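PDB 4QQS: glycoside hydrolase family 43, which has alpha-L-arabinofuranosidase activity and probably hydrolyses O-glycosidic bonds in the breakdown of xylan. Local coordinates for residues Tyr207-Ala212 / Asp290-Glu295; His128-Gln133 / Glu228-Pro233. All coordinates share one frame; numbering follows the deposited sequence.

Contact 1 (Tyr207-Ala212 / Asp290-Glu295); sequences YMMYSA and DRLYFE
Tyr207 and Met209 meet Phe294 and Leu292 in a buried, apolar contact between two blades of the five-bladed beta-propeller. Strand 205-212 supplies one side and strand 285-295, in the blade that follows along the chain, the other. The nearest CA atoms, those of Tyr207 and Phe294, are 10.7 Å apart, so these strands face each other through their side chains and do not pair as neighbours in a sheet. Alternation along each strand sends residues 207 and 209, and likewise 292 and 294, into the seam, where large hydrophobic groups are needed to span the gap. The aromatic half is a T-shaped stack: Phe294 points its edge at a face of Tyr207, with ring planes at 68° and centroids 4.8 Å apart. CE2 of Phe294 stands over the centre of the tyrosine ring, 3.5 Å above its plane. His202 also stacks on Phe294, so this ring is gripped by more than one aromatic partner. The aliphatic half is met tip to tip by Met209 and Leu292, next to Val259 of strand 257-261. Unbranched and flexible, methionine can reach across the seam and still bend to fit: its last torsion turns at chi3 80°, bringing CE within 4.0 Å of Leu292 CD1, while SD faces the other methyl, CD2 of Leu292, at 4.2 Å.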
ATOM      1  N   TYR A 207      10.480   9.287  -3.434  1.00  7.16           N
ATOM      2  CA  TYR A 207       9.444   9.762  -2.524  1.00  6.88           C
ATOM      3  C   TYR A 207       8.680   8.563  -1.994  1.00  6.62           C
ATOM      4  O   TYR A 207       8.085   7.817  -2.762  1.00  8.27           O
ATOM      5  CB  TYR A 207       8.481  10.700  -3.267  1.00  7.60           C
ATOM      6  CG  TYR A 207       9.161  11.961  -3.714  1.00  8.08           C
ATOM      7  CD1 TYR A 207       9.951  11.995  -4.866  1.00  9.02           C
ATOM      8  CD2 TYR A 207       9.073  13.108  -2.956  1.00  9.69           C
ATOM      9  CE1 TYR A 207      10.620  13.139  -5.241  1.00 10.43           C
ATOM     10  CE2 TYR A 207       9.732  14.274  -3.341  1.00 11.13           C
ATOM     11  CZ  TYR A 207      10.496  14.277  -4.482  1.00 11.34           C
ATOM     12  OH  TYR A 207      11.173  15.408  -4.869  1.00 13.88           O
ATOM     13  N   MET A 208       8.704   8.378  -0.681  1.00  6.21           N
ATOM     14  CA  MET A 208       8.002   7.281  -0.029  1.00  6.11           C
ATOM     15  C   MET A 208       6.786   7.856   0.670  1.00  5.90           C
ATOM     16  O   MET A 208       6.912   8.590   1.652  1.00  6.34           O
ATOM     17  CB  MET A 208       8.880   6.614   1.032  1.00  6.31           C
ATOM     18  CG  MET A 208       8.170   5.430   1.710  1.00  7.16           C
ATOM     19  SD  MET A 208       8.915   4.905   3.238  1.00  8.59           S
ATOM     20  CE  MET A 208      10.510   4.427   2.593  1.00  9.80           C
ATOM     21  N   MET A 209       5.616   7.540   0.149  1.00  5.93           N
ATOM     22  CA  MET A 209       4.370   7.812   0.837  1.00  6.16           C
ATOM     23  C   MET A 209       4.159   6.718   1.887  1.00  5.92           C
ATOM     24  O   MET A 209       4.558   5.568   1.682  1.00  6.65           O
ATOM     25  CB  MET A 209       3.232   7.844  -0.181  1.00  6.45           C
ATOM     26  CG  MET A 209       3.425   8.939  -1.194  1.00  8.34           C
ATOM     27  SD  MET A 209       2.278   8.919  -2.564  1.00  9.09           S
ATOM     28  CE  MET A 209       0.888   9.690  -1.727  1.00 10.98           C
ATOM     29  N   TYR A 210       3.517   7.070   2.996  1.00  5.78           N
ATOM     30  CA  TYR A 210       3.302   6.107   4.072  1.00  6.07           C
ATOM     31  C   TYR A 210       2.162   6.638   4.929  1.00  5.51           C
ATOM     32  O   TYR A 210       1.784   7.808   4.834  1.00  6.32           O
ATOM     33  CB  TYR A 210       4.582   5.896   4.914  1.00  5.95           C
ATOM     34  CG  TYR A 210       4.958   7.123   5.699  1.00  5.89           C
ATOM     35  CD1 TYR A 210       5.721   8.138   5.145  1.00  6.33           C
ATOM     36  CD2 TYR A 210       4.506   7.298   7.001  1.00  6.19           C
ATOM     37  CE1 TYR A 210       6.013   9.279   5.862  1.00  6.50           C
ATOM     38  CE2 TYR A 210       4.794   8.442   7.715  1.00  7.01           C
ATOM     39  CZ  TYR A 210       5.556   9.429   7.147  1.00  6.64           C
ATOM     40  OH  TYR A 210       5.890  10.581   7.830  1.00  7.39           O
ATOM     41  N   SER A 211       1.643   5.768   5.788  1.00  5.53           N
ATOM     42  CA  SER A 211       0.558   6.119   6.689  1.00  5.89           C
ATOM     43  C   SER A 211       0.994   6.040   8.143  1.00  5.76           C
ATOM     44  O   SER A 211       1.868   5.236   8.509  1.00  6.34           O
ATOM     45  CB  SER A 211      -0.622   5.176   6.466  1.00  6.88           C
ATOM     46  OG  SER A 211      -1.114   5.300   5.138  1.00  7.85           O
ATOM     47  N   ALA A 212       0.384   6.874   8.979  1.00  6.03           N
ATOM     48  CA  ALA A 212       0.672   6.877  10.407  1.00  6.10           C
ATOM     49  C   ALA A 212      -0.622   7.051  11.194  1.00  6.41           C
ATOM     50  O   ALA A 212      -1.662   7.393  10.629  1.00  7.22           O
ATOM     51  CB  ALA A 212       1.667   7.991  10.766  1.00  6.60           C
ATOM     52  N   ASP A 290      -7.640  10.557  -5.894  1.00  7.78           N
ATOM     53  CA  ASP A 290      -7.527  12.001  -6.049  1.00  7.96           C
ATOM     54  C   ASP A 290      -6.210  12.337  -6.737  1.00  7.71           C
ATOM     55  O   ASP A 290      -5.286  11.527  -6.787  1.00  8.03           O
ATOM     56  CB  ASP A 290      -7.657  12.742  -4.696  1.00  8.24           C
ATOM     57  CG  ASP A 290      -9.100  13.093  -4.324  1.00  8.39           C
ATOM     58  OD1 ASP A 290      -9.844  13.622  -5.186  1.00  9.28           O
ATOM     59  OD2 ASP A 290      -9.471  12.886  -3.136  1.00  8.75           O
ATOM     60  N   ARG A 291      -6.135  13.547  -7.280  1.00  8.29           N
ATOM     61  CA  ARG A 291      -4.972  13.975  -8.036  1.00  8.35           C
ATOM     62  C   ARG A 291      -3.768  14.219  -7.138  1.00  8.11           C
ATOM     63  O   ARG A 291      -3.889  14.835  -6.088  1.00  9.61           O
ATOM     64  CB  ARG A 291      -5.309  15.227  -8.847  1.00  9.16           C
ATOM     65  CG  ARG A 291      -6.202  14.897 -10.029  1.00 10.29           C
ATOM     66  CD  ARG A 291      -6.618  16.135 -10.853  1.00 11.72           C
ATOM     67  NE  ARG A 291      -7.145  15.676 -12.141  1.00 12.78           N
ATOM     68  CZ  ARG A 291      -8.391  15.275 -12.375  1.00 13.34           C
ATOM     69  NH1 ARG A 291      -9.342  15.394 -11.461  1.00 13.50           N
ATOM     70  NH2 ARG A 291      -8.690  14.771 -13.561  1.00 13.96           N
ATOM     71  N   LEU A 292      -2.625  13.722  -7.605  1.00  8.08           N
ATOM     72  CA  LEU A 292      -1.342  13.798  -6.923  1.00  8.15           C
ATOM     73  C   LEU A 292      -0.382  14.528  -7.856  1.00  8.56           C
ATOM     74  O   LEU A 292      -0.352  14.238  -9.050  1.00  9.66           O
ATOM     75  CB  LEU A 292      -0.835  12.374  -6.694  1.00  8.50           C
ATOM     76  CG  LEU A 292       0.466  12.213  -5.929  1.00  9.26           C
ATOM     77  CD1 LEU A 292       0.250  12.554  -4.464  1.00  9.99           C
ATOM     78  CD2 LEU A 292       0.977  10.799  -6.057  1.00 10.88           C
ATOM     79  N   TYR A 293       0.395  15.474  -7.340  1.00  8.98           N
ATOM     80  CA  TYR A 293       1.289  16.257  -8.194  1.00  9.87           C
ATOM     81  C   TYR A 293       2.426  16.839  -7.373  1.00  9.34           C
ATOM     82  O   TYR A 293       2.351  16.911  -6.156  1.00 10.03           O
ATOM     83  CB  TYR A 293       0.513  17.374  -8.909  1.00 10.54           C
ATOM     84  CG  TYR A 293      -0.097  18.401  -7.975  1.00 11.17           C
ATOM     85  CD1 TYR A 293      -1.279  18.140  -7.301  1.00 12.38           C
ATOM     86  CD2 TYR A 293       0.502  19.646  -7.780  1.00 11.22           C
ATOM     87  CE1 TYR A 293      -1.851  19.074  -6.452  1.00 13.36           C
ATOM     88  CE2 TYR A 293      -0.074  20.595  -6.949  1.00 12.37           C
ATOM     89  CZ  TYR A 293      -1.249  20.306  -6.279  1.00 13.54           C
ATOM     90  OH  TYR A 293      -1.826  21.229  -5.430  1.00 15.42           O
ATOM     91  N   PHE A 294       3.469  17.271  -8.066  1.00  9.98           N
ATOM     92  CA  PHE A 294       4.593  17.945  -7.456  1.00 10.39           C
ATOM     93  C   PHE A 294       4.545  19.437  -7.793  1.00 10.94           C
ATOM     94  O   PHE A 294       4.247  19.828  -8.927  1.00 11.80           O
ATOM     95  CB  PHE A 294       5.901  17.356  -7.975  1.00 10.67           C
ATOM     96  CG  PHE A 294       6.141  15.921  -7.558  1.00 11.17           C
ATOM     97  CD1 PHE A 294       5.661  14.855  -8.310  1.00 11.68           C
ATOM     98  CD2 PHE A 294       6.874  15.635  -6.421  1.00 11.74           C
ATOM     99  CE1 PHE A 294       5.902  13.544  -7.930  1.00 12.40           C
ATOM    100  CE2 PHE A 294       7.123  14.323  -6.049  1.00 12.49           C
ATOM    101  CZ  PHE A 294       6.634  13.283  -6.794  1.00 12.78           C
ATOM    102  N   GLU A 295       4.886  20.263  -6.809  1.00 11.72           N
ATOM    103  CA  GLU A 295       4.985  21.707  -7.003  1.00 13.02           C
ATOM    104  C   GLU A 295       6.062  22.229  -6.068  1.00 13.66           C
ATOM    105  O   GLU A 295       6.014  21.968  -4.872  1.00 14.08           O
ATOM    106  CB  GLU A 295       3.635  22.380  -6.729  1.00 15.21           C
ATOM    107  CG  GLU A 295       3.641  23.894  -6.846  1.00 17.05           C
ATOM    108  CD  GLU A 295       2.247  24.494  -6.807  1.00 20.22           C
ATOM    109  OE1 GLU A 295       1.443  24.064  -5.948  1.00 21.70           O
ATOM    110  OE2 GLU A 295       1.966  25.392  -7.633  1.00 21.77           O
TER

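Contact 2 (His128-Gln133 / Glu228-Pro233)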
ATOM      1  N   HIS A 128       6.204  -3.821  -0.275  1.00  7.21           N
ATOM      2  CA  HIS A 128       6.083  -2.987  -1.451  1.00  6.95           C
ATOM      3  C   HIS A 128       7.382  -3.135  -2.230  1.00  7.03           C
ATOM      4  O   HIS A 128       8.440  -2.805  -1.726  1.00  6.96           O
ATOM      5  CB  HIS A 128       5.878  -1.532  -1.043  1.00  6.94           C
ATOM      6  CG  HIS A 128       5.967  -0.582  -2.188  1.00  7.24           C
ATOM      7  ND1 HIS A 128       4.989  -0.482  -3.148  1.00  8.28           N
ATOM      8  CD2 HIS A 128       6.943   0.289  -2.550  1.00  8.24           C
ATOM      9  CE1 HIS A 128       5.365   0.406  -4.056  1.00  9.24           C
ATOM     10  NE2 HIS A 128       6.540   0.895  -3.714  1.00  9.61           N
ATOM     11  N   ILE A 129       7.303  -3.645  -3.451  1.00  8.62           N
ATOM     12  CA  ILE A 129       8.481  -3.786  -4.290  1.00  8.92           C
ATOM     13  C   ILE A 129       8.530  -2.631  -5.278  1.00  9.10           C
ATOM     14  O   ILE A 129       7.588  -2.411  -6.036  1.00 10.55           O
ATOM     15  CB  ILE A 129       8.523  -5.154  -5.028  1.00  9.88           C
ATOM     16  CG1 ILE A 129       8.594  -6.302  -4.016  1.00 10.48           C
ATOM     17  CG2 ILE A 129       9.730  -5.208  -5.972  1.00 10.06           C
ATOM     18  CD1 ILE A 129       8.497  -7.699  -4.628  1.00 11.75           C
ATOM     19  N   PHE A 130       9.634  -1.900  -5.236  1.00  9.10           N
ATOM     20  CA  PHE A 130       9.941  -0.781  -6.117  1.00  9.15           C
ATOM     21  C   PHE A 130      11.052  -1.201  -7.063  1.00  8.86           C
ATOM     22  O   PHE A 130      12.116  -1.610  -6.615  1.00  8.94           O
ATOM     23  CB  PHE A 130      10.398   0.415  -5.267  1.00  9.62           C
ATOM     24  CG  PHE A 130      10.999   1.542  -6.068  1.00 10.00           C
ATOM     25  CD1 PHE A 130      10.220   2.331  -6.892  1.00 11.42           C
ATOM     26  CD2 PHE A 130      12.352   1.801  -6.000  1.00 10.23           C
ATOM     27  CE1 PHE A 130      10.791   3.364  -7.632  1.00 12.14           C
ATOM     28  CE2 PHE A 130      12.913   2.815  -6.726  1.00 11.26           C
ATOM     29  CZ  PHE A 130      12.135   3.599  -7.544  1.00 11.66           C
ATOM     30  N   ILE A 131      10.794  -1.101  -8.364  1.00 10.17           N
ATOM     31  CA  ILE A 131      11.802  -1.375  -9.368  1.00 10.93           C
ATOM     32  C   ILE A 131      12.339  -0.026  -9.865  1.00 10.98           C
ATOM     33  O   ILE A 131      11.603   0.768 -10.451  1.00 12.29           O
ATOM     34  CB  ILE A 131      11.232  -2.204 -10.552  1.00 12.46           C
ATOM     35  CG1 ILE A 131      10.519  -3.472 -10.059  1.00 12.41           C
ATOM     36  CG2 ILE A 131      12.342  -2.555 -11.530  1.00 13.55           C
ATOM     37  CD1 ILE A 131      11.359  -4.396  -9.232  1.00 12.76           C
ATOM     38  N   ASP A 132      13.614   0.253  -9.611  1.00 10.38           N
ATOM     39  CA  ASP A 132      14.190   1.536 -10.007  1.00 10.77           C
ATOM     40  C   ASP A 132      14.396   1.591 -11.524  1.00 11.08           C
ATOM     41  O   ASP A 132      14.271   0.591 -12.234  1.00 11.71           O
ATOM     42  CB  ASP A 132      15.504   1.761  -9.258  1.00 10.50           C
ATOM     43  CG  ASP A 132      15.870   3.230  -9.094  1.00 10.81           C
ATOM     44  OD1 ASP A 132      15.207   4.118  -9.674  1.00 12.03           O
ATOM     45  OD2 ASP A 132      16.856   3.474  -8.379  1.00 12.10           O
ATOM     46  N   GLN A 133      14.713   2.778 -12.016  1.00 11.97           N
ATOM     47  CA  GLN A 133      14.892   2.988 -13.445  1.00 13.13           C
ATOM     48  C   GLN A 133      15.976   2.080 -14.025  1.00 12.62           C
ATOM     49  O   GLN A 133      15.875   1.650 -15.173  1.00 13.81           O
ATOM     50  CB  GLN A 133      15.219   4.447 -13.726  1.00 16.27           C
ATOM     51  CG  GLN A 133      14.041   5.377 -13.556  1.00 19.09           C
ATOM     52  CD  GLN A 133      14.416   6.821 -13.806  1.00 21.34           C
ATOM     53  OE1 GLN A 133      15.463   7.291 -13.349  1.00 21.29           O
ATOM     54  NE2 GLN A 133      13.572   7.535 -14.543  1.00 23.22           N
ATOM     55  N   GLU A 228      17.678  10.517  -1.637  1.00  8.53           N
ATOM     56  CA  GLU A 228      18.495  10.607  -2.834  1.00  9.88           C
ATOM     57  C   GLU A 228      18.816   9.256  -3.451  1.00  9.63           C
ATOM     58  O   GLU A 228      19.273   9.197  -4.586  1.00 10.77           O
ATOM     59  CB  GLU A 228      19.798  11.343  -2.532  1.00 12.87           C
ATOM     60  CG  GLU A 228      19.594  12.750  -2.017  1.00 17.21           C
ATOM     61  CD  GLU A 228      20.887  13.521  -1.885  1.00 21.72           C
ATOM     62  OE1 GLU A 228      21.907  12.914  -1.492  1.00 23.78           O
ATOM     63  OE2 GLU A 228      20.878  14.738  -2.167  1.00 23.75           O
ATOM     64  N   THR A 229      18.591   8.183  -2.697  1.00  9.51           N
ATOM     65  CA  THR A 229      18.852   6.833  -3.173  1.00 10.67           C
ATOM     66  C   THR A 229      17.852   5.915  -2.461  1.00  9.13           C
ATOM     67  O   THR A 229      17.376   6.251  -1.386  1.00  9.51           O
ATOM     68  CB  THR A 229      20.314   6.456  -2.905  1.00 14.13           C
ATOM     69  OG1 THR A 229      20.677   5.339  -3.712  1.00 15.79           O
ATOM     70  CG2 THR A 229      20.536   6.161  -1.444  1.00 16.36           C
ATOM     71  N   PRO A 230      17.528   4.756  -3.047  1.00  9.37           N
ATOM     72  CA  PRO A 230      16.418   3.978  -2.462  1.00  8.82           C
ATOM     73  C   PRO A 230      16.663   3.482  -1.036  1.00  8.26           C
ATOM     74  O   PRO A 230      15.691   3.285  -0.288  1.00  8.11           O
ATOM     75  CB  PRO A 230      16.260   2.808  -3.445  1.00  9.95           C
ATOM     76  CG  PRO A 230      16.682   3.390  -4.747  1.00 11.31           C
ATOM     77  CD  PRO A 230      17.876   4.267  -4.393  1.00 11.00           C
ATOM     78  N   LEU A 231      17.914   3.270  -0.652  1.00  8.62           N
ATOM     79  CA  LEU A 231      18.207   2.803   0.697  1.00  9.48           C
ATOM     80  C   LEU A 231      18.281   3.941   1.721  1.00  9.58           C
ATOM     81  O   LEU A 231      18.590   3.708   2.889  1.00 11.53           O
ATOM     82  CB  LEU A 231      19.504   1.993   0.719  1.00 10.11           C
ATOM     83  CG  LEU A 231      19.497   0.693  -0.088  1.00 11.31           C
ATOM     84  CD1 LEU A 231      20.873   0.063  -0.035  1.00 13.23           C
ATOM     85  CD2 LEU A 231      18.444  -0.296   0.408  1.00 11.37           C
ATOM     86  N   GLY A 232      18.005   5.165   1.292  1.00  8.99           N
ATOM     87  CA  GLY A 232      17.996   6.303   2.192  1.00  9.08           C
ATOM     88  C   GLY A 232      19.341   7.009   2.237  1.00 10.33           C
ATOM     89  O   GLY A 232      20.237   6.718   1.440  1.00 12.77           O
ATOM     90  N   PRO A 233      19.502   7.940   3.189  1.00 10.37           N
ATOM     91  CA  PRO A 233      18.544   8.274   4.253  1.00  9.85           C
ATOM     92  C   PRO A 233      17.237   8.879   3.746  1.00  8.72           C
ATOM     93  O   PRO A 233      17.190   9.565   2.729  1.00  9.75           O
ATOM     94  CB  PRO A 233      19.305   9.296   5.112  1.00 12.13           C
ATOM     95  CG  PRO A 233      20.391   9.795   4.280  1.00 13.79           C
ATOM     96  CD  PRO A 233      20.746   8.722   3.300  1.00 12.26           C
TER
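Pro230 presents the outer corner of its ring to Asp132 and Phe130, and each meets it differently. In the five-bladed propeller this packs the loop after strand 221-227 against the end of strand 124-131, away from the annotated catalytic residues. The carboxylate arm of Asp132 and the proline ring cross at about a right angle, with Asp132 OD2 3.6 Å from Pro230 CG. From Phe130 the approach is edge-on: Pro230 CG lies near the plane of the phenyl ring, 4.3 Å from CE2 of Phe130, while the backbone N of Asp132 sits over a face of that ring, offset toward its rim. Asp132 reaches toward the proline from just beyond the strand end, its CG trans to N at chi1 -154°. Pro230 is the second residue of a type I beta turn, Thr229 to Gly232, closed by Gly232 N to Thr229 O at 3.0 Å; its ring restricts phi near the value this position needs. Gly232 has a positive phi, where a side chain would press on the carbonyl O of Leu231, which calls for glycine. Pro230 O is hydrogen-bonded to Tyr140 OH, on strand 137-143, and to Trp234 NE1. Asp132 OD1 accepts a bond from Gln133 N, 38° out of the carboxylate plane, and forms a salt bridge with Lys201, while OD2 is hydrogen-bonded to Tyr206. Proline therefore meets an acid whose two oxygens are already engaged by other groups, and their touch amounts to van der Waals packing of a rigid, apolar ring.

Along the chain the segments alternate: 128-133, 207-212, 228-233, then 290-295. The centres of the two contacts lie 15 Å apart and their nearest atoms about 6 Å, without touching. Both reach the same curled sheet, in which strand 205-212 pairs antiparallel with strand 221-227, the strand leading into the 228-233 loop. That sheet also contains strand 124-131, so contact 2 lies within it and joins what are probably two successive blades, while contact 1 links it to the separate sheet of strand 285-295. The bound sodium, with Glu75 and His256 at its site, lies about 9 Å from the Met209 side chain and about 11 Å from that of Phe130.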